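PDB 3U66: putative type VI secretion protein from Escherichia coli, which is probably an inner-membrane-attached component of the type VI secretion system, represented here by its all-helical cytoplasmic domain. Local coordinates for residues S60-Y65 and W108-E113; P92-F97 and L101-E106; C127-L132 and R153-R158. All coordinates share one frame; numbering follows the deposited sequence.

In the fold
All three contacts lie in the helical bundle of the cytoplasmic domain; helix 103-115 is part of contacts 1 and 2 and packs on contact 3. The centres of contacts 1 and 2 are about 12 Å apart, and contact 2 is nested in the chain loop that contact 1 closes; Tyr65 of contact 1 packs on Ala103 and Glu106 of contact 2. Contact 3 follows in series, its centre about 11 Å from that of contact 1, linked by Ile62 and Ile111 packing on Leu128 and Trp108 on Leu132. Contacts 2 and 3 lie on opposite sides of the chain's centre, about 20 Å between centres. A glycerol, probably from the crystallisation liquor, lies about 4 Å from the Asp61 side chain.

Contact 1 (S60-Y65 and W108-E113); sequences SDIMLY and WERIRE
Two helices of the DotU-family bundle, 57-76 and 103-115, meet here through a cation-pi contact between Arg110 and Tyr65. Their short segments run at 140° to each other, and their axes come within 11.6 Å, a wide spacing spanned mainly by Arg110. Arg110 leaves its helix with CG anti to the backbone N (chi1 -175°), then bends at chi2 and chi3, which carries the guanidinium over one face of the Tyr65 ring. NH2 lies above the middle of that ring, 3.6 Å from Tyr65 CD2, and CZ stands 4.3 Å from the ring centroid. The guanidinium and ring planes are inclined by 34°, and the cation-pi contact is made chiefly by the NH2 end. Arg110 NH1 turns to the backbone of helix 57-76, 3.8 Å from Ile62 CA, while the aliphatic part of Arg110 slides past the Ile62 side chain in the opposite direction. An alanine at Arg110 would remove the guanidinium, and is likely to leave this face of Tyr65 without its cationic partner. The same ring meets Phe98 edge-to-face. Around the contact, helix 122-133 packs against Ile62 and Met63 and touches Trp108, helix 32-52 covers Ser60, Met63 and Leu64, and helix 148-157 lies against Trp108, Ile111 and Arg112.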
# COMPACT_ATOMS: atom_id res chain seq x y z
N SER A 60 4.13 10.52 -8.63
CA SER A 60 2.89 10.86 -7.94
C SER A 60 1.87 9.75 -8.11
O SER A 60 1.32 9.28 -7.11
CB SER A 60 2.32 12.18 -8.46
OG SER A 60 3.24 13.25 -8.30
N ASP A 61 1.71 9.24 -9.36
CA ASP A 61 0.79 8.15 -9.68
C ASP A 61 1.11 6.81 -9.03
O ASP A 61 0.18 6.15 -8.59
CB ASP A 61 0.51 8.06 -11.19
CG ASP A 61 -0.30 9.24 -11.75
OD1 ASP A 61 -1.20 9.76 -11.03
OD2 ASP A 61 -0.05 9.62 -12.92
N ILE A 62 2.40 6.42 -8.92
CA ILE A 62 2.79 5.18 -8.23
C ILE A 62 2.55 5.31 -6.70
O ILE A 62 1.97 4.40 -6.09
CB ILE A 62 4.18 4.58 -8.65
CG1 ILE A 62 4.71 3.51 -7.66
CG2 ILE A 62 5.24 5.63 -8.82
CD1 ILE A 62 3.96 2.25 -7.53
N MSE A 63 2.95 6.45 -6.12
CA MSE A 63 2.74 6.73 -4.69
C MSE A 63 1.25 6.70 -4.31
O MSE A 63 0.89 6.07 -3.32
CB MSE A 63 3.35 8.08 -4.31
CG MSE A 63 4.84 8.00 -4.04
SE MSE A 63 5.63 9.79 -4.10
CE MSE A 63 6.53 9.77 -2.64
N LEU A 64 0.40 7.35 -5.13
CA LEU A 64 -1.05 7.40 -4.94
C LEU A 64 -1.71 6.05 -5.18
O LEU A 64 -2.71 5.75 -4.53
CB LEU A 64 -1.67 8.49 -5.81
CG LEU A 64 -1.45 9.93 -5.35
CD1 LEU A 64 -1.55 10.89 -6.51
CD2 LEU A 64 -2.42 10.31 -4.24
N TYR A 65 -1.16 5.25 -6.12
CA TYR A 65 -1.65 3.91 -6.45
C TYR A 65 -1.47 2.99 -5.23
O TYR A 65 -2.44 2.39 -4.79
CB TYR A 65 -0.91 3.33 -7.67
CG TYR A 65 -1.50 2.04 -8.18
CD1 TYR A 65 -1.03 0.81 -7.73
CD2 TYR A 65 -2.52 2.04 -9.12
CE1 TYR A 65 -1.58 -0.39 -8.18
CE2 TYR A 65 -3.08 0.85 -9.59
CZ TYR A 65 -2.61 -0.36 -9.10
OH TYR A 65 -3.16 -1.54 -9.54
N TRP A 108 2.35 -5.41 -6.71
CA TRP A 108 3.51 -6.27 -6.55
C TRP A 108 4.33 -6.28 -7.84
O TRP A 108 5.55 -6.24 -7.79
CB TRP A 108 3.10 -7.71 -6.17
CG TRP A 108 2.86 -7.86 -4.70
CD1 TRP A 108 1.66 -8.06 -4.09
CD2 TRP A 108 3.82 -7.70 -3.65
NE1 TRP A 108 1.82 -8.08 -2.72
CE2 TRP A 108 3.14 -7.85 -2.43
CE3 TRP A 108 5.20 -7.44 -3.63
CZ2 TRP A 108 3.78 -7.74 -1.19
CZ3 TRP A 108 5.84 -7.37 -2.41
CH2 TRP A 108 5.14 -7.53 -1.21
N GLU A 109 3.63 -6.30 -8.99
CA GLU A 109 4.19 -6.26 -10.34
C GLU A 109 4.91 -4.90 -10.51
O GLU A 109 6.01 -4.85 -11.06
CB GLU A 109 3.04 -6.39 -11.36
CG GLU A 109 3.42 -6.87 -12.75
CD GLU A 109 2.28 -7.03 -13.73
OE1 GLU A 109 1.12 -6.67 -13.38
OE2 GLU A 109 2.53 -7.50 -14.86
N ARG A 110 4.30 -3.83 -9.96
CA ARG A 110 4.79 -2.46 -9.98
C ARG A 110 6.00 -2.26 -9.08
O ARG A 110 6.86 -1.46 -9.42
CB ARG A 110 3.64 -1.51 -9.60
CG ARG A 110 3.96 -0.03 -9.68
CD ARG A 110 3.61 0.62 -11.01
NE ARG A 110 2.18 0.51 -11.31
CZ ARG A 110 1.29 1.50 -11.25
NH1 ARG A 110 1.67 2.72 -10.89
NH2 ARG A 110 0.02 1.28 -11.55
N ILE A 111 6.08 -2.96 -7.93
CA ILE A 111 7.23 -2.90 -7.01
C ILE A 111 8.48 -3.51 -7.68
O ILE A 111 9.56 -2.93 -7.60
CB ILE A 111 6.92 -3.51 -5.61
CG1 ILE A 111 5.91 -2.63 -4.82
CG2 ILE A 111 8.21 -3.73 -4.76
CD1 ILE A 111 5.14 -3.33 -3.70
N ARG A 112 8.28 -4.64 -8.38
CA ARG A 112 9.33 -5.37 -9.10
C ARG A 112 9.94 -4.58 -10.24
O ARG A 112 11.16 -4.60 -10.39
CB ARG A 112 8.83 -6.73 -9.58
CG ARG A 112 8.35 -7.65 -8.46
CD ARG A 112 8.82 -9.08 -8.58
NE ARG A 112 8.76 -9.59 -9.95
CZ ARG A 112 7.69 -10.16 -10.49
NH1 ARG A 112 6.57 -10.29 -9.79
NH2 ARG A 112 7.74 -10.60 -11.74
N GLU A 113 9.11 -3.87 -11.04
CA GLU A 113 9.64 -3.05 -12.14
C GLU A 113 10.38 -1.80 -11.66
O GLU A 113 11.22 -1.27 -12.38
CB GLU A 113 8.63 -2.78 -13.27
CG GLU A 113 7.23 -2.41 -12.84
CD GLU A 113 6.14 -2.95 -13.74
OE1 GLU A 113 6.16 -4.17 -14.03
OE2 GLU A 113 5.25 -2.16 -14.14

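Contact 2 (P92-F97 and L101-E106); sequences PLQAHF and LNAGEE
Gln94 reaches from helix 93-98 to the start of helix 103-115, where its side-chain oxygen accepts the backbone N-H of Ala103. The bond from Ala103 N to Gln94 OE1 is 3.1 Å long and fairly straight at the hydrogen, 159°, but the donor stands above the amide carbonyl plane, 41° out of it. The Gln94 rotamer explains the reach: CG sits between the backbone N and the carbonyl carbon (chi1 55°), and the chain is extended beyond it, a run that puts OE1 at the Ala103 N-H. Ala103 CB packs against the same amide, 3.5 Å from Gln94 CD, and also lies 4.0 Å from Gln94 CB. Beside this polar link is a small apolar patch. Leu101 CB points away from helix 93-98, yet the side chain turns back through CG, which lies beside the backbone N, and brings CD2 to both Pro92 and Ala95. Leu101 CD2 is 3.7 Å from Pro92 CD, with the leucine side chain crossing the proline at about a right angle, and 4.0 Å from Ala95 CB. Pro92 and Asn102 occupy the N-cap positions of the two helices, though the Asn102 side chain makes no capping bond, and Asp72 of helix 57-76 accepts the backbone N-H groups of Leu93 and Gln94. Chemically, a neutral amide supplies an acceptor to a first-turn N-H of helix 103-115, a group that has no preceding helical carbonyl of its own, and thereby ties two consecutive helices together across their short connection.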
# COMPACT_ATOMS: atom_id res chain seq x y z
N PRO A 92 -14.19 0.50 -5.37
CA PRO A 92 -13.10 0.95 -4.48
C PRO A 92 -12.29 2.11 -5.08
O PRO A 92 -12.57 2.53 -6.21
CB PRO A 92 -12.26 -0.31 -4.28
CG PRO A 92 -12.50 -1.12 -5.50
CD PRO A 92 -13.81 -0.71 -6.11
N LEU A 93 -11.31 2.64 -4.32
CA LEU A 93 -10.47 3.78 -4.72
C LEU A 93 -9.60 3.48 -5.92
O LEU A 93 -9.32 4.38 -6.71
CB LEU A 93 -9.62 4.29 -3.56
CG LEU A 93 -10.36 4.86 -2.34
CD1 LEU A 93 -9.42 4.99 -1.16
CD2 LEU A 93 -11.00 6.22 -2.65
N GLN A 94 -9.17 2.22 -6.07
CA GLN A 94 -8.35 1.75 -7.19
C GLN A 94 -9.15 1.78 -8.50
O GLN A 94 -8.57 1.92 -9.58
CB GLN A 94 -7.78 0.35 -6.92
CG GLN A 94 -8.83 -0.71 -6.58
CD GLN A 94 -8.23 -1.94 -5.95
OE1 GLN A 94 -7.97 -2.93 -6.63
NE2 GLN A 94 -8.00 -1.89 -4.65
N ALA A 95 -10.48 1.62 -8.40
CA ALA A 95 -11.40 1.63 -9.54
C ALA A 95 -11.82 3.06 -9.83
O ALA A 95 -11.91 3.43 -11.00
CB ALA A 95 -12.61 0.76 -9.25
N HIS A 96 -12.05 3.86 -8.77
CA HIS A 96 -12.48 5.25 -8.85
C HIS A 96 -11.40 6.17 -9.42
O HIS A 96 -11.67 6.96 -10.32
CB HIS A 96 -12.98 5.75 -7.49
CG HIS A 96 -13.40 7.19 -7.47
ND1 HIS A 96 -14.52 7.64 -8.17
CD2 HIS A 96 -12.82 8.25 -6.85
CE1 HIS A 96 -14.57 8.95 -7.96
NE2 HIS A 96 -13.57 9.36 -7.17
N PHE A 97 -10.16 6.04 -8.91
CA PHE A 97 -9.02 6.86 -9.32
C PHE A 97 -8.13 6.26 -10.41
O PHE A 97 -7.48 7.04 -11.12
CB PHE A 97 -8.18 7.24 -8.09
CG PHE A 97 -8.81 8.26 -7.18
CD1 PHE A 97 -8.79 9.61 -7.50
CD2 PHE A 97 -9.36 7.88 -5.96
CE1 PHE A 97 -9.35 10.56 -6.64
CE2 PHE A 97 -9.91 8.83 -5.10
CZ PHE A 97 -9.90 10.17 -5.44
N LEU A 101 -9.42 -3.18 -10.51
CA LEU A 101 -9.94 -3.90 -9.34
C LEU A 101 -8.91 -4.98 -8.99
O LEU A 101 -9.18 -5.87 -8.17
CB LEU A 101 -11.31 -4.53 -9.66
CG LEU A 101 -12.45 -3.60 -10.06
CD1 LEU A 101 -13.35 -4.25 -11.10
CD2 LEU A 101 -13.26 -3.17 -8.87
N ASN A 102 -7.72 -4.89 -9.63
CA ASN A 102 -6.62 -5.83 -9.48
C ASN A 102 -5.33 -5.20 -8.90
O ASN A 102 -4.22 -5.60 -9.26
CB ASN A 102 -6.36 -6.57 -10.81
CG ASN A 102 -5.66 -7.90 -10.65
OD1 ASN A 102 -5.93 -8.68 -9.71
ND2 ASN A 102 -4.76 -8.19 -11.57
N ALA A 103 -5.47 -4.24 -7.96
CA ALA A 103 -4.33 -3.57 -7.33
C ALA A 103 -3.57 -4.49 -6.40
O ALA A 103 -2.36 -4.33 -6.25
CB ALA A 103 -4.77 -2.31 -6.61
N GLY A 104 -4.25 -5.49 -5.83
CA GLY A 104 -3.65 -6.49 -4.96
C GLY A 104 -2.58 -7.30 -5.68
O GLY A 104 -1.60 -7.71 -5.06
N GLU A 105 -2.75 -7.48 -7.00
CA GLU A 105 -1.85 -8.22 -7.87
C GLU A 105 -0.84 -7.29 -8.57
O GLU A 105 0.37 -7.53 -8.47
CB GLU A 105 -2.65 -9.02 -8.91
CG GLU A 105 -1.91 -10.20 -9.52
CD GLU A 105 -2.71 -11.01 -10.52
OE1 GLU A 105 -3.83 -11.46 -10.17
OE2 GLU A 105 -2.21 -11.22 -11.64
N GLU A 106 -1.33 -6.25 -9.28
CA GLU A 106 -0.45 -5.38 -10.05
C GLU A 106 0.44 -4.40 -9.28
O GLU A 106 1.40 -3.90 -9.87
CB GLU A 106 -1.08 -4.81 -11.33
CG GLU A 106 -2.33 -3.97 -11.15

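Contact 3 (C127-L132 and R153-R158); sequences CLCRTL and RALTAR
The short segments of helices 122-133 and 148-157 cross at 132° between their N-to-C directions, their axes 10.4 Å apart at closest approach and Cys129 and Thr156 closest by CA. Leu155 carries the contact from its side, touching three residues of the other helix. Its CB points toward helix 122-133 and, with CG anti to the backbone N (chi1 170°), its branched end meets Leu128, Cys129 and Leu132, which follow one another on the facing surface at spacings of one and three residues. Cys129 SG comes nearest, 3.7 Å from Leu155 CG, and also approaches Leu155 CD2 at 4.0 Å. The two methyls of Leu155 divide the remaining work. Leu155 CD2 meets Leu132 CD1 at 3.9 Å, where the leucine side chains pass at a slant, and Leu155 CD1 lies against Leu128 CB at the looser distance of 4.3 Å. All of these contacts are apolar. Within helix 122-133, the Thr131 hydroxyl turns back to its own helix: Thr131 OG1 donates to Cys127 O at 2.7 Å, while Thr131 N reaches the same oxygen from the opposite face of the carbonyl plane. The hydroxyl of buried Thr131 is thus satisfied within its own helix, while the Thr131 side chain touches Ala66 and Leu70 of helix 57-76. Val159 and Phe162, in the loop that follows helix 148-157, also lie against Cys129, and Leu107 and Ile111 of helix 103-115 cover Leu128. Such a leucine set among apolar side chains of a steeply inclined neighbour is ordinary hydrophobic helix-helix packing, here joining the last helix of the modelled domain to the bundle.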
# COMPACT_ATOMS: atom_id res chain seq x y z
N CYS A 127 7.50 5.16 0.09
CA CYS A 127 6.05 4.94 0.10
C CYS A 127 5.67 3.48 -0.07
O CYS A 127 4.76 3.02 0.61
CB CYS A 127 5.38 5.83 -0.94
SG CYS A 127 5.41 7.59 -0.50
N LEU A 128 6.41 2.74 -0.93
CA LEU A 128 6.20 1.31 -1.17
C LEU A 128 6.58 0.48 0.08
O LEU A 128 5.96 -0.56 0.33
CB LEU A 128 6.97 0.84 -2.41
CG LEU A 128 6.50 1.40 -3.77
CD1 LEU A 128 7.46 1.02 -4.86
CD2 LEU A 128 5.10 0.93 -4.12
N CYS A 129 7.56 0.97 0.86
CA CYS A 129 7.98 0.34 2.11
C CYS A 129 6.93 0.61 3.17
O CYS A 129 6.57 -0.30 3.93
CB CYS A 129 9.36 0.84 2.54
SG CYS A 129 10.73 0.15 1.58
N ARG A 130 6.44 1.85 3.22
CA ARG A 130 5.41 2.28 4.16
C ARG A 130 4.11 1.52 3.90
O ARG A 130 3.46 1.10 4.86
CB ARG A 130 5.20 3.80 4.08
CG ARG A 130 5.10 4.51 5.43
CD ARG A 130 6.41 4.46 6.19
NE ARG A 130 6.70 5.71 6.90
CZ ARG A 130 6.83 5.81 8.22
NH1 ARG A 130 6.66 4.75 9.00
NH2 ARG A 130 7.10 6.98 8.78
N THR A 131 3.79 1.27 2.60
CA THR A 131 2.61 0.52 2.17
C THR A 131 2.65 -0.90 2.74
O THR A 131 1.65 -1.37 3.28
CB THR A 131 2.47 0.58 0.63
OG1 THR A 131 2.33 1.95 0.23
CG2 THR A 131 1.30 -0.23 0.10
N LEU A 132 3.82 -1.55 2.67
CA LEU A 132 4.04 -2.91 3.19
C LEU A 132 4.10 -2.96 4.71
O LEU A 132 3.66 -3.95 5.29
CB LEU A 132 5.29 -3.57 2.58
CG LEU A 132 5.32 -3.80 1.06
CD1 LEU A 132 6.53 -4.59 0.67
CD2 LEU A 132 4.08 -4.49 0.55
N ARG A 153 12.85 -8.17 0.89
CA ARG A 153 14.28 -8.04 1.23
C ARG A 153 15.03 -7.11 0.28
O ARG A 153 15.79 -6.26 0.73
CB ARG A 153 14.96 -9.41 1.26
CG ARG A 153 14.79 -10.16 2.57
CD ARG A 153 15.28 -11.59 2.44
NE ARG A 153 14.19 -12.56 2.57
CZ ARG A 153 13.86 -13.16 3.71
NH1 ARG A 153 14.54 -12.91 4.82
NH2 ARG A 153 12.85 -14.02 3.74
N ALA A 154 14.78 -7.26 -1.04
CA ALA A 154 15.40 -6.47 -2.10
C ALA A 154 15.00 -5.00 -2.04
O ALA A 154 15.86 -4.14 -2.23
CB ALA A 154 15.05 -7.05 -3.46
N LEU A 155 13.71 -4.73 -1.77
CA LEU A 155 13.14 -3.39 -1.66
C LEU A 155 13.66 -2.72 -0.40
O LEU A 155 14.03 -1.55 -0.42
CB LEU A 155 11.60 -3.47 -1.65
CG LEU A 155 10.79 -2.20 -1.32
CD1 LEU A 155 10.81 -1.20 -2.46
CD2 LEU A 155 9.38 -2.56 -0.97
N THR A 156 13.72 -3.50 0.68
CA THR A 156 14.22 -3.12 2.00
C THR A 156 15.69 -2.69 1.93
O THR A 156 16.06 -1.69 2.53
CB THR A 156 13.89 -4.27 2.99
OG1 THR A 156 12.74 -3.94 3.77
CG2 THR A 156 15.05 -4.71 3.85
N ALA A 157 16.51 -3.44 1.14
CA ALA A 157 17.95 -3.24 0.96
C ALA A 157 18.30 -1.92 0.27
O ALA A 157 19.40 -1.39 0.48
CB ALA A 157 18.55 -4.42 0.21
N ARG A 158 17.38 -1.40 -0.56
CA ARG A 158 17.61 -0.18 -1.32
C ARG A 158 17.17 1.12 -0.66
O ARG A 158 17.42 2.20 -1.21
CB ARG A 158 17.10 -0.32 -2.75
CG ARG A 158 18.25 -0.59 -3.70
CD ARG A 158 17.86 -1.53 -4.80
NE ARG A 158 17.40 -0.82 -5.99
CZ ARG A 158 16.89 -1.43 -7.05
NH1 ARG A 158 16.75 -2.75 -7.07
NH2 ARG A 158 16.49 -0.72 -8.09